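Local structure of halohydrin dehalogenase (Rhizobium radiobacter, 4IY1) at residues G13-A18 and E46-L51; E56-E61 and Q105-A110; I130-S135 and S143-A148; V199-K204 and G241-V246. The protein probably eliminates halide from vicinal halohydrins to form epoxides, and has been engineered as a biocatalyst for the cyanolysis route in atorvastatin synthesis. The protein carries 37 engineered substitutions. All coordinates share one frame; numbering follows the deposited sequence.

Contact 1. Residues G13-A18 and E46-L51; sequences GGMGSA and ETYPQL
Met15 reaches out from the start of helix 14-23 to lay its terminal methyl on the ring of Tyr48, just past the end of helix 38-47. From CB the chain bends twice, at chi2 and again at chi3 (-62°), and this curl turns the tip toward the ring. CB and CG lead to the bend and make no close approach to 46-51. SD hangs obliquely at 5.3 Å from the Tyr48 ring centroid, a Met-aromatic contact in which the sulfur plays second part to the methyl. CE does the touching: it lies over one face, offset toward the hydroxyl end, 3.6 Å from Tyr48 CZ and 3.7 Å from Tyr48 OH. Thr47 CG2 covers the opposite face over its centre, leaving the ring sandwiched between two methyls. One turn deeper, Ala18 CB meets Leu51 CD2 at 3.8 Å, and both side chains rest on strand 27-30. Losing the ring to an alanine at Tyr48 is likely to leave the Met15 methyl without its aromatic face and free to swing. The two segments hold each other by CH-pi, Met-aromatic and dispersion contacts, with no polar bond across to fix their direction.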
loop_
_atom_site.group_PDB
_atom_site.type_symbol
_atom_site.label_atom_id
_atom_site.label_comp_id
_atom_site.label_asym_id
_atom_site.label_seq_id
_atom_site.Cartn_x
_atom_site.Cartn_y
_atom_site.Cartn_z
ATOM N N GLY B 13 22.558 -5.973 -6.575
ATOM C CA GLY B 13 21.965 -7.232 -7.028
ATOM C C GLY B 13 22.709 -7.860 -8.184
ATOM O O GLY B 13 22.259 -8.860 -8.762
ATOM N N GLY B 14 23.787 -7.199 -8.607
ATOM C CA GLY B 14 24.454 -7.541 -9.859
ATOM C C GLY B 14 24.870 -9.003 -10.034
ATOM O O GLY B 14 24.458 -9.652 -11.000
ATOM N N MET B 15 25.719 -9.514 -9.136
ATOM C CA MET B 15 26.326 -10.862 -9.341
ATOM C C MET B 15 25.314 -11.979 -9.134
ATOM O O MET B 15 25.196 -12.902 -9.948
ATOM C CB MET B 15 27.546 -11.075 -8.433
ATOM C CG MET B 15 28.674 -10.102 -8.704
ATOM S SD MET B 15 29.283 -10.230 -10.391
ATOM C CE MET B 15 29.875 -11.926 -10.389
ATOM N N GLY B 16 24.504 -11.855 -8.097
ATOM C CA GLY B 16 23.427 -12.831 -7.887
ATOM C C GLY B 16 22.573 -12.982 -9.116
ATOM O O GLY B 16 22.221 -14.096 -9.511
ATOM N N SER B 17 22.263 -11.860 -9.759
ATOM C CA SER B 17 21.417 -11.881 -10.943
ATOM C C SER B 17 22.129 -12.532 -12.105
ATOM O O SER B 17 21.575 -13.395 -12.762
ATOM C CB SER B 17 20.991 -10.465 -11.335
ATOM O OG SER B 17 20.161 -9.918 -10.334
ATOM N N ALA B 18 23.310 -12.032 -12.437
ATOM C CA ALA B 18 23.989 -12.496 -13.660
ATOM C C ALA B 18 24.350 -13.975 -13.535
ATOM O O ALA B 18 24.053 -14.770 -14.431
ATOM C CB ALA B 18 25.244 -11.658 -13.954
ATOM N N GLU B 46 37.856 -12.990 -17.705
ATOM C CA GLU B 46 38.671 -14.146 -17.363
ATOM C C GLU B 46 38.061 -14.891 -16.178
ATOM O O GLU B 46 37.755 -16.088 -16.268
ATOM C CB GLU B 46 40.107 -13.698 -17.040
ATOM C CG GLU B 46 40.838 -14.567 -16.027
ATOM C CD GLU B 46 41.474 -15.796 -16.658
ATOM O OE1 GLU B 46 41.389 -15.939 -17.895
ATOM O OE2 GLU B 46 42.066 -16.617 -15.921
ATOM N N THR B 47 37.877 -14.182 -15.067
ATOM C CA THR B 47 37.244 -14.775 -13.901
ATOM C C THR B 47 35.902 -15.417 -14.245
ATOM O O THR B 47 35.608 -16.517 -13.796
ATOM C CB THR B 47 37.048 -13.750 -12.782
ATOM O OG1 THR B 47 38.293 -13.098 -12.512
ATOM C CG2 THR B 47 36.541 -14.434 -11.522
ATOM N N TYR B 48 35.103 -14.734 -15.060
ATOM C CA TYR B 48 33.761 -15.209 -15.392
ATOM C C TYR B 48 33.591 -15.455 -16.882
ATOM O O TYR B 48 33.070 -14.605 -17.601
ATOM C CB TYR B 48 32.696 -14.231 -14.884
ATOM C CG TYR B 48 32.845 -13.904 -13.420
ATOM C CD1 TYR B 48 33.386 -12.704 -13.015
ATOM C CD2 TYR B 48 32.460 -14.808 -12.445
ATOM C CE1 TYR B 48 33.488 -12.382 -11.669
ATOM C CE2 TYR B 48 32.590 -14.507 -11.094
ATOM C CZ TYR B 48 33.140 -13.307 -10.716
ATOM O OH TYR B 48 33.274 -12.998 -9.374
ATOM N N PRO B 49 34.019 -16.636 -17.348
ATOM C CA PRO B 49 33.992 -16.956 -18.773
ATOM C C PRO B 49 32.583 -17.164 -19.303
ATOM O O PRO B 49 32.376 -17.130 -20.510
ATOM C CB PRO B 49 34.803 -18.265 -18.864
ATOM C CG PRO B 49 34.833 -18.815 -17.476
ATOM C CD PRO B 49 34.783 -17.627 -16.564
ATOM N N GLN B 50 31.629 -17.422 -18.411
ATOM C CA GLN B 50 30.238 -17.630 -18.823
ATOM C C GLN B 50 29.473 -16.316 -18.980
ATOM O O GLN B 50 28.478 -16.276 -19.678
ATOM C CB GLN B 50 29.497 -18.524 -17.834
ATOM C CG GLN B 50 29.025 -17.802 -16.577
ATOM C CD GLN B 50 30.079 -17.768 -15.474
ATOM O OE1 GLN B 50 31.266 -17.607 -15.741
ATOM N NE2 GLN B 50 29.634 -17.854 -14.224
ATOM N N LEU B 51 29.927 -15.262 -18.302
ATOM C CA LEU B 51 29.350 -13.918 -18.451
ATOM C C LEU B 51 30.035 -13.142 -19.574
ATOM O O LEU B 51 31.146 -13.473 -19.967
ATOM C CB LEU B 51 29.495 -13.146 -17.153
ATOM C CG LEU B 51 28.745 -13.736 -15.965
ATOM C CD1 LEU B 51 28.963 -12.874 -14.738
ATOM C CD2 LEU B 51 27.256 -13.862 -16.284
#

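Contact 2. Residues E56-E61 and Q105-A110; sequences EQEPVE and QIKPFA. Engineered in segment 56-61: Val60 (natural residue Ala). Engineered in segment 105-110: Lys107 (natural residue Arg).
Pro59 and Ala110 make a small helix-to-helix packing contact, flanked by a long salt bridge between Glu58 and Lys107, where the first turn of helix 59-70 meets the middle of helix 94-122 on one side of the parallel sheet. The apolar core is compact: Pro59 CG touches Ala110 CB at 3.7 Å, and the small alanine lets the proline ring come close to the partner helix. Lys107, an engineered residue, starts with CG opposite the backbone N (chi1 177°), then bends at chi2 and chi3, which brings its ammonium over to the proline. There NZ lies 3.8 Å from Pro59 CD and 3.7 Å from Glu58 OE2, the Glu58 and Lys107 side chains crossing at about a right angle.

Glu58 is the N-cap residue, and its own amide is held by Glu61, the third residue of the helix. Glu61 OE2 accepts from Glu58 N on its anti side at 3.0 Å and from Gln57 N, also at 3.0 Å, from well above the carboxylate plane. On the far side of helix 94-122, Phe109 stacks on Tyr97 of the second subunit. A carboxylate gripped by two amides at a helix start probably steadies that turn, whereas the Glu58-Lys107 pair, a long salt bridge with no hydrogen bond, is likely to add only modest electrostatic attraction to the proline packing.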
loop_
_atom_site.group_PDB
_atom_site.type_symbol
_atom_site.label_atom_id
_atom_site.label_comp_id
_atom_site.label_asym_id
_atom_site.label_seq_id
_atom_site.Cartn_x
_atom_site.Cartn_y
_atom_site.Cartn_z
ATOM N N GLU B 56 30.671 -0.653 -23.009
ATOM C CA GLU B 56 29.661 0.381 -23.269
ATOM C C GLU B 56 29.039 0.889 -21.964
ATOM O O GLU B 56 28.775 0.105 -21.057
ATOM C CB GLU B 56 28.578 -0.198 -24.175
ATOM C CG GLU B 56 28.931 -0.198 -25.656
ATOM C CD GLU B 56 29.922 -1.286 -26.063
ATOM O OE1 GLU B 56 30.570 -1.105 -27.106
ATOM O OE2 GLU B 56 30.029 -2.337 -25.399
ATOM N N GLN B 57 28.883 2.203 -21.839
ATOM C CA GLN B 57 28.498 2.814 -20.570
ATOM C C GLN B 57 27.063 3.351 -20.513
ATOM O O GLN B 57 26.443 3.323 -19.458
ATOM C CB GLN B 57 29.460 3.925 -20.174
ATOM C CG GLN B 57 30.838 3.429 -19.793
ATOM C CD GLN B 57 30.796 2.465 -18.624
ATOM O OE1 GLN B 57 30.589 2.875 -17.494
ATOM N NE2 GLN B 57 31.049 1.185 -18.890
ATOM N N GLU B 58 26.592 3.955 -21.595
ATOM C CA GLU B 58 25.297 4.641 -21.580
ATOM C C GLU B 58 24.214 3.716 -22.081
ATOM O O GLU B 58 24.492 2.791 -22.831
ATOM C CB GLU B 58 25.350 5.901 -22.462
ATOM C CG GLU B 58 26.249 6.997 -21.913
ATOM C CD GLU B 58 26.143 7.124 -20.412
ATOM O OE1 GLU B 58 27.189 7.155 -19.740
ATOM O OE2 GLU B 58 25.012 7.153 -19.893
ATOM N N PRO B 59 22.955 4.004 -21.737
ATOM C CA PRO B 59 21.891 3.035 -22.024
ATOM C C PRO B 59 21.782 2.651 -23.499
ATOM O O PRO B 59 21.668 1.477 -23.813
ATOM C CB PRO B 59 20.628 3.748 -21.540
ATOM C CG PRO B 59 21.122 4.610 -20.436
ATOM C CD PRO B 59 22.484 5.087 -20.852
ATOM N N VAL B 60 21.788 3.621 -24.406
ATOM C CA VAL B 60 21.483 3.292 -25.796
ATOM C C VAL B 60 22.647 2.571 -26.508
ATOM O O VAL B 60 22.437 1.594 -27.210
ATOM C CB VAL B 60 21.080 4.524 -26.630
ATOM C CG1 VAL B 60 21.029 4.124 -28.101
ATOM C CG2 VAL B 60 19.737 5.085 -26.169
ATOM N N GLU B 61 23.875 3.036 -26.313
ATOM C CA GLU B 61 25.016 2.303 -26.858
ATOM C C GLU B 61 25.164 0.899 -26.231
ATOM O O GLU B 61 25.545 -0.061 -26.913
ATOM C CB GLU B 61 26.294 3.107 -26.715
ATOM C CG GLU B 61 26.595 3.523 -25.292
ATOM C CD GLU B 61 28.046 3.883 -25.085
ATOM O OE1 GLU B 61 28.856 3.640 -26.009
ATOM O OE2 GLU B 61 28.395 4.321 -23.973
ATOM N N GLN B 105 16.523 6.774 -11.019
ATOM C CA GLN B 105 15.190 6.930 -11.617
ATOM C C GLN B 105 15.262 7.176 -13.102
ATOM O O GLN B 105 14.611 6.470 -13.890
ATOM C CB GLN B 105 14.457 8.076 -10.933
ATOM C CG GLN B 105 12.993 7.847 -10.701
ATOM C CD GLN B 105 12.336 9.066 -10.061
ATOM O OE1 GLN B 105 12.858 9.613 -9.102
ATOM N NE2 GLN B 105 11.188 9.500 -10.599
ATOM N N ILE B 106 16.043 8.175 -13.508
ATOM C CA ILE B 106 16.220 8.441 -14.978
ATOM C C ILE B 106 16.895 7.249 -15.660
ATOM O O ILE B 106 16.548 6.851 -16.792
ATOM C CB ILE B 106 17.048 9.713 -15.243
ATOM C CG1 ILE B 106 16.516 10.914 -14.457
ATOM C CG2 ILE B 106 17.131 9.995 -16.722
ATOM C CD1 ILE B 106 15.072 11.285 -14.729
ATOM N N LYS B 107 17.790 6.605 -14.921
ATOM C CA LYS B 107 18.580 5.503 -15.488
ATOM C C LYS B 107 17.704 4.330 -15.892
ATOM O O LYS B 107 17.773 3.872 -17.030
ATOM C CB LYS B 107 19.716 5.086 -14.515
ATOM C CG LYS B 107 20.551 3.893 -14.977
ATOM C CD LYS B 107 21.411 4.237 -16.195
ATOM C CE LYS B 107 22.467 5.284 -15.866
ATOM N NZ LYS B 107 23.023 5.814 -17.125
ATOM N N PRO B 108 16.841 3.838 -14.967
ATOM C CA PRO B 108 16.029 2.708 -15.402
ATOM C C PRO B 108 15.064 3.083 -16.545
ATOM O O PRO B 108 14.720 2.233 -17.371
ATOM C CB PRO B 108 15.239 2.312 -14.123
ATOM C CG PRO B 108 15.581 3.328 -13.092
ATOM C CD PRO B 108 16.915 3.906 -13.506
ATOM N N PHE B 109 14.507 4.288 -16.485
ATOM C CA PHE B 109 13.612 4.753 -17.561
ATOM C C PHE B 109 14.336 4.701 -18.899
ATOM O O PHE B 109 13.832 4.149 -19.859
ATOM C CB PHE B 109 13.139 6.167 -17.282
ATOM C CG PHE B 109 12.305 6.767 -18.403
ATOM C CD1 PHE B 109 12.905 7.466 -19.428
ATOM C CD2 PHE B 109 10.925 6.644 -18.405
ATOM C CE1 PHE B 109 12.158 7.943 -20.512
ATOM C CE2 PHE B 109 10.162 7.216 -19.408
ATOM C CZ PHE B 109 10.781 7.820 -20.491
ATOM N N ALA B 110 15.578 5.161 -18.883
ATOM C CA ALA B 110 16.417 5.271 -20.067
ATOM C C ALA B 110 16.672 3.885 -20.622
ATOM O O ALA B 110 16.411 3.622 -21.785
ATOM C CB ALA B 110 17.727 5.945 -19.674
#

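Contact 3. Residues I130-S135 and S143-A148; sequences ITSAAS and STYASA. Engineered in segment 130-135: Ala134 (natural residue Thr), Ser135 (natural residue Pro). Engineered in segment 143-148: Ala146 (natural residue Thr).
The backbone turns at Ser132-Ser135 in a type I beta turn that brings Ser135 CA to within 4.7 Å of Ala146 CA on the first turns of helix 143-163. Two serine hydroxyls brace this turn. Ser132 OG, held on the side away from its own amide by chi1 of 171°, accepts from Ala134 N at 3.0 Å, forming an ST turn; the engineered Ser135 donates from OG to Ser132 O, also at 3.0 Å and nearly along the C=O axis. Against this braced loop Tyr145 presents a ring edge. Its CE1 lies 3.8 Å from CB of the engineered Ala134, which sits in the ring plane, and 3.7 Å from Ser132 OG. The phenol oxygen passes beside Ser132 CB and is hydrogen-bonded to Arg149 NH2, one turn further along the helix. The engineered Ala146 closes the contact, with CB 3.6 Å from Ala134 O. Replacing Ser132 with an alanine would probably leave the Ala134 amide without its hydroxyl acceptor and open a gap at the tyrosine edge. Serine, tyrosine and arginine gathered in this way are consistent with the Ser-Tyr-Arg catalytic triad known in halohydrin dehalogenases. The loop continues strand 126-130 and is tied by backbone bonds to Ile173 and Pro175 at the end of neighbouring strand 170-175, while Leu104 of helix 94-122 packs on Tyr145 and Ala158 of the second subunit packs on Ala146.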
loop_
_atom_site.group_PDB
_atom_site.type_symbol
_atom_site.label_atom_id
_atom_site.label_comp_id
_atom_site.label_asym_id
_atom_site.label_seq_id
_atom_site.Cartn_x
_atom_site.Cartn_y
_atom_site.Cartn_z
ATOM N N ILE B 130 15.849 -3.259 -10.149
ATOM C CA ILE B 130 16.215 -3.436 -8.751
ATOM C C ILE B 130 16.177 -2.117 -7.989
ATOM O O ILE B 130 16.987 -1.231 -8.239
ATOM C CB ILE B 130 17.546 -4.216 -8.593
ATOM C CG1 ILE B 130 17.400 -5.563 -9.289
ATOM C CG2 ILE B 130 17.823 -4.486 -7.115
ATOM C CD1 ILE B 130 18.689 -6.330 -9.384
ATOM N N THR B 131 15.142 -1.925 -7.147
ATOM C CA THR B 131 15.014 -0.641 -6.429
ATOM C C THR B 131 15.466 -0.716 -4.947
ATOM O O THR B 131 16.631 -1.039 -4.673
ATOM C CB THR B 131 13.601 -0.017 -6.610
ATOM O OG1 THR B 131 12.629 -0.800 -5.908
ATOM C CG2 THR B 131 13.217 -0.025 -8.151
ATOM N N SER B 132 14.562 -0.437 -4.004
ATOM C CA SER B 132 14.879 -0.541 -2.588
ATOM C C SER B 132 13.629 -0.478 -1.712
ATOM O O SER B 132 12.692 0.274 -2.017
ATOM C CB SER B 132 15.809 0.582 -2.176
ATOM O OG SER B 132 15.950 0.601 -0.774
ATOM N N ALA B 133 13.700 -1.128 -0.538
ATOM C CA ALA B 133 12.584 -1.152 0.400
ATOM C C ALA B 133 12.591 0.126 1.211
ATOM O O ALA B 133 11.694 0.372 2.012
ATOM C CB ALA B 133 12.665 -2.373 1.306
ATOM N N ALA B 134 13.537 1.006 0.895
ATOM C CA ALA B 134 13.542 2.350 1.460
ATOM C C ALA B 134 12.345 3.209 0.993
ATOM O O ALA B 134 11.858 4.018 1.750
ATOM C CB ALA B 134 14.858 3.041 1.156
ATOM N N SER B 135 11.780 2.897 -0.176
ATOM C CA SER B 135 10.510 3.531 -0.633
ATOM C C SER B 135 9.402 3.497 0.430
ATOM O O SER B 135 8.977 2.429 0.861
ATOM C CB SER B 135 9.971 2.829 -1.895
ATOM O OG SER B 135 10.978 2.643 -2.860
ATOM N N SER B 143 15.930 10.961 2.652
ATOM C CA SER B 143 14.756 11.393 1.905
ATOM C C SER B 143 14.913 11.413 0.379
ATOM O O SER B 143 14.040 10.941 -0.353
ATOM C CB SER B 143 14.269 12.754 2.412
ATOM O OG SER B 143 14.821 13.809 1.641
ATOM N N THR B 144 16.028 11.928 -0.104
ATOM C CA THR B 144 16.292 11.901 -1.535
ATOM C C THR B 144 16.320 10.466 -2.055
ATOM O O THR B 144 15.746 10.163 -3.107
ATOM C CB THR B 144 17.646 12.570 -1.878
ATOM O OG1 THR B 144 18.682 11.953 -1.116
ATOM C CG2 THR B 144 17.620 14.069 -1.563
ATOM N N TYR B 145 16.997 9.581 -1.325
ATOM C CA TYR B 145 17.106 8.189 -1.720
ATOM C C TYR B 145 15.751 7.462 -1.715
ATOM O O TYR B 145 15.441 6.715 -2.631
ATOM C CB TYR B 145 18.074 7.456 -0.784
ATOM C CG TYR B 145 18.341 6.029 -1.217
ATOM C CD1 TYR B 145 17.678 4.973 -0.634
ATOM C CD2 TYR B 145 19.297 5.747 -2.176
ATOM C CE1 TYR B 145 17.979 3.655 -0.970
ATOM C CE2 TYR B 145 19.588 4.447 -2.546
ATOM C CZ TYR B 145 18.955 3.400 -1.907
ATOM O OH TYR B 145 19.179 2.108 -2.351
ATOM N N ALA B 146 14.966 7.655 -0.660
ATOM C CA ALA B 146 13.721 6.893 -0.502
ATOM C C ALA B 146 12.830 7.275 -1.673
ATOM O O ALA B 146 12.134 6.432 -2.243
ATOM C CB ALA B 146 13.042 7.257 0.823
ATOM N N SER B 147 12.796 8.571 -1.973
ATOM C CA SER B 147 11.846 9.092 -2.948
ATOM C C SER B 147 12.188 8.740 -4.389
ATOM O O SER B 147 11.320 8.318 -5.141
ATOM C CB SER B 147 11.612 10.593 -2.746
ATOM O OG SER B 147 12.563 11.350 -3.427
ATOM N N ALA B 148 13.469 8.777 -4.738
ATOM C CA ALA B 148 13.907 8.293 -6.056
ATOM C C ALA B 148 13.690 6.815 -6.269
ATOM O O ALA B 148 13.273 6.366 -7.369
ATOM C CB ALA B 148 15.370 8.670 -6.320
#

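Contact 4. Residues V199-K204 and G241-V246; sequences VAWVRK and GGFPVV. Engineered in segment 199-204: Trp201 (natural residue His), Arg203 (natural residue Lys). Engineered in segment 241-246: Val245 (natural residue Met), Val246 (natural residue Ile).
A single water joins Lys204 and Val245, donating one hydrogen to each backbone carbonyl: its oxygen is 2.6 Å from Lys204 O and 2.8 Å from Val245 O. Two carbonyls cannot bond each other; the water, donating to both, links helix and loop. Beside it the engineered Val245 sets its CG1 methyl 3.4 Å from Lys204 O, so that this carbonyl meets both a water and a methyl.

The second half of the contact is aromatic. Trp201, also an engineered residue, projects from helix 196-205, where chi1 of -171° swings the indole away from the backbone N and extends its six-membered ring toward Phe243. Trp201 CH2 comes to 3.7 Å from Phe243 CE2; the rings meet obliquely, with planes at 37°, and the two side chains cross at about a right angle. One face of the phenylalanine is covered by CB of its own neighbour, Pro244, which follows a cis peptide bond. Two glycines with positive phi, Gly241 and Gly242, lead the chain from strand 236-239 into this loop.

Other subunits close round this contact. Trp249 of the third subunit meets Trp201 edge-to-face, and Lys161 of the fourth subunit donates to Gly242 O and Pro244 O. A segment just beyond the last strand of the sheet, 236-239, that is gripped from two further chains is in keeping with tetramers of the short-chain dehydrogenase/reductase superfamily, where the C-terminal region helps to build the subunit interface of a Rossmann-type fold.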
loop_
_atom_site.group_PDB
_atom_site.type_symbol
_atom_site.label_atom_id
_atom_site.label_comp_id
_atom_site.label_asym_id
_atom_site.label_seq_id
_atom_site.Cartn_x
_atom_site.Cartn_y
_atom_site.Cartn_z
ATOM N N VAL B 199 25.427 -6.822 13.531
ATOM C CA VAL B 199 24.805 -8.125 13.639
ATOM C C VAL B 199 23.598 -8.085 14.577
ATOM O O VAL B 199 22.564 -8.707 14.301
ATOM C CB VAL B 199 25.825 -9.195 14.067
ATOM C CG1 VAL B 199 25.124 -10.395 14.691
ATOM C CG2 VAL B 199 26.656 -9.625 12.867
ATOM N N ALA B 200 23.674 -7.236 15.597
ATOM C CA ALA B 200 22.601 -7.147 16.572
ATOM C C ALA B 200 21.428 -6.368 15.978
ATOM O O ALA B 200 20.272 -6.642 16.286
ATOM C CB ALA B 200 23.092 -6.493 17.857
ATOM N N TRP B 201 21.744 -5.363 15.167
ATOM C CA TRP B 201 20.736 -4.555 14.489
ATOM C C TRP B 201 19.916 -5.401 13.533
ATOM O O TRP B 201 18.684 -5.320 13.524
ATOM C CB TRP B 201 21.411 -3.400 13.754
ATOM C CG TRP B 201 20.461 -2.382 13.197
ATOM C CD1 TRP B 201 19.988 -1.219 13.819
ATOM C CD2 TRP B 201 19.881 -2.367 11.852
ATOM N NE1 TRP B 201 19.182 -0.505 12.956
ATOM C CE2 TRP B 201 19.043 -1.166 11.779
ATOM C CE3 TRP B 201 19.938 -3.223 10.756
ATOM C CZ2 TRP B 201 18.295 -0.864 10.655
ATOM C CZ3 TRP B 201 19.192 -2.902 9.616
ATOM C CH2 TRP B 201 18.370 -1.763 9.576
ATOM N N VAL B 202 20.581 -6.294 12.804
ATOM C CA VAL B 202 19.900 -7.140 11.844
ATOM C C VAL B 202 18.946 -8.098 12.547
ATOM O O VAL B 202 17.739 -8.152 12.227
ATOM C CB VAL B 202 20.889 -7.893 10.941
ATOM C CG1 VAL B 202 20.166 -8.975 10.144
ATOM C CG2 VAL B 202 21.598 -6.921 10.002
ATOM N N ARG B 203 19.441 -8.712 13.619
ATOM C CA ARG B 203 18.664 -9.658 14.396
ATOM C C ARG B 203 17.501 -8.984 15.096
ATOM O O ARG B 203 16.463 -9.598 15.310
ATOM C CB ARG B 203 19.551 -10.412 15.401
ATOM C CG ARG B 203 20.763 -11.081 14.755
ATOM C CD ARG B 203 21.525 -11.974 15.725
ATOM N NE ARG B 203 20.955 -13.315 15.768
ATOM C CZ ARG B 203 20.067 -13.727 16.667
ATOM N NH1 ARG B 203 19.655 -12.906 17.624
ATOM N NH2 ARG B 203 19.596 -14.966 16.610
ATOM N N LYS B 204 17.658 -7.706 15.402
ATOM C CA LYS B 204 16.599 -6.937 16.014
ATOM C C LYS B 204 15.432 -6.605 15.055
ATOM O O LYS B 204 14.272 -6.712 15.427
ATOM C CB LYS B 204 17.162 -5.658 16.598
ATOM C CG LYS B 204 16.233 -4.976 17.581
ATOM C CD LYS B 204 16.973 -3.849 18.266
ATOM C CE LYS B 204 16.083 -3.111 19.248
ATOM N NZ LYS B 204 16.833 -1.955 19.818
ATOM N N GLY B 241 13.332 -9.799 4.154
ATOM C CA GLY B 241 13.278 -10.758 5.281
ATOM C C GLY B 241 12.338 -10.371 6.415
ATOM O O GLY B 241 12.570 -10.745 7.571
ATOM N N GLY B 242 11.298 -9.590 6.104
ATOM C CA GLY B 242 10.269 -9.202 7.080
ATOM C C GLY B 242 10.586 -7.904 7.794
ATOM O O GLY B 242 9.874 -7.494 8.716
ATOM N N PHE B 243 11.642 -7.226 7.367
ATOM C CA PHE B 243 11.911 -5.874 7.874
ATOM C C PHE B 243 10.761 -4.949 7.484
ATOM O O PHE B 243 10.168 -5.139 6.431
ATOM C CB PHE B 243 13.236 -5.350 7.296
ATOM C CG PHE B 243 13.600 -3.975 7.758
ATOM C CD1 PHE B 243 13.215 -2.855 7.022
ATOM C CD2 PHE B 243 14.388 -3.791 8.887
ATOM C CE1 PHE B 243 13.596 -1.583 7.412
ATOM C CE2 PHE B 243 14.749 -2.519 9.300
ATOM C CZ PHE B 243 14.363 -1.410 8.552
ATOM N N PRO B 244 10.404 -3.984 8.350
ATOM C CA PRO B 244 10.866 -3.837 9.722
ATOM C C PRO B 244 10.027 -4.620 10.730
ATOM O O PRO B 244 8.824 -4.820 10.533
ATOM C CB PRO B 244 10.700 -2.332 9.986
ATOM C CG PRO B 244 9.635 -1.884 9.028
ATOM C CD PRO B 244 9.378 -2.984 8.020
ATOM N N VAL B 245 10.657 -4.960 11.849
ATOM C CA VAL B 245 9.999 -5.586 12.978
ATOM C C VAL B 245 10.336 -4.738 14.198
ATOM O O VAL B 245 11.514 -4.456 14.451
ATOM C CB VAL B 245 10.494 -7.054 13.113
ATOM C CG1 VAL B 245 11.043 -7.371 14.488
ATOM C CG2 VAL B 245 9.420 -8.033 12.699
ATOM N N VAL B 246 9.313 -4.148 14.810
ATOM C CA VAL B 246 9.501 -3.423 16.064
ATOM C C VAL B 246 8.972 -4.247 17.221
ATOM O O VAL B 246 8.082 -5.088 17.049
ATOM C CB VAL B 246 8.818 -2.032 16.095
ATOM C CG1 VAL B 246 9.037 -1.265 14.801
ATOM C CG2 VAL B 246 7.342 -2.167 16.402
HETATM O O HOH W 1 12.569 -5.307 16.878
#

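Followed from the N terminus, the four contacts come in series, each closing its own loop before the next begins, so that none nests in or crosses another. Contact 1 closes the first part of the Rossmann-type fold, joining helix 14-23 to the end of helix 38-47. Contact 2 then ties helix 59-70 to helix 94-122, spanning strand 75-79. The short loop of contact 3 links the end of strand 126-130 to helix 143-163, and contact 4 ties helix 196-205 to the segment after the last strand. Contact 3 touches both earlier contacts: Ile130 packs on Gly13 and Ser17 of contact 1, and Ala148 packs on Gln105 of contact 2; contact 4 touches none of them.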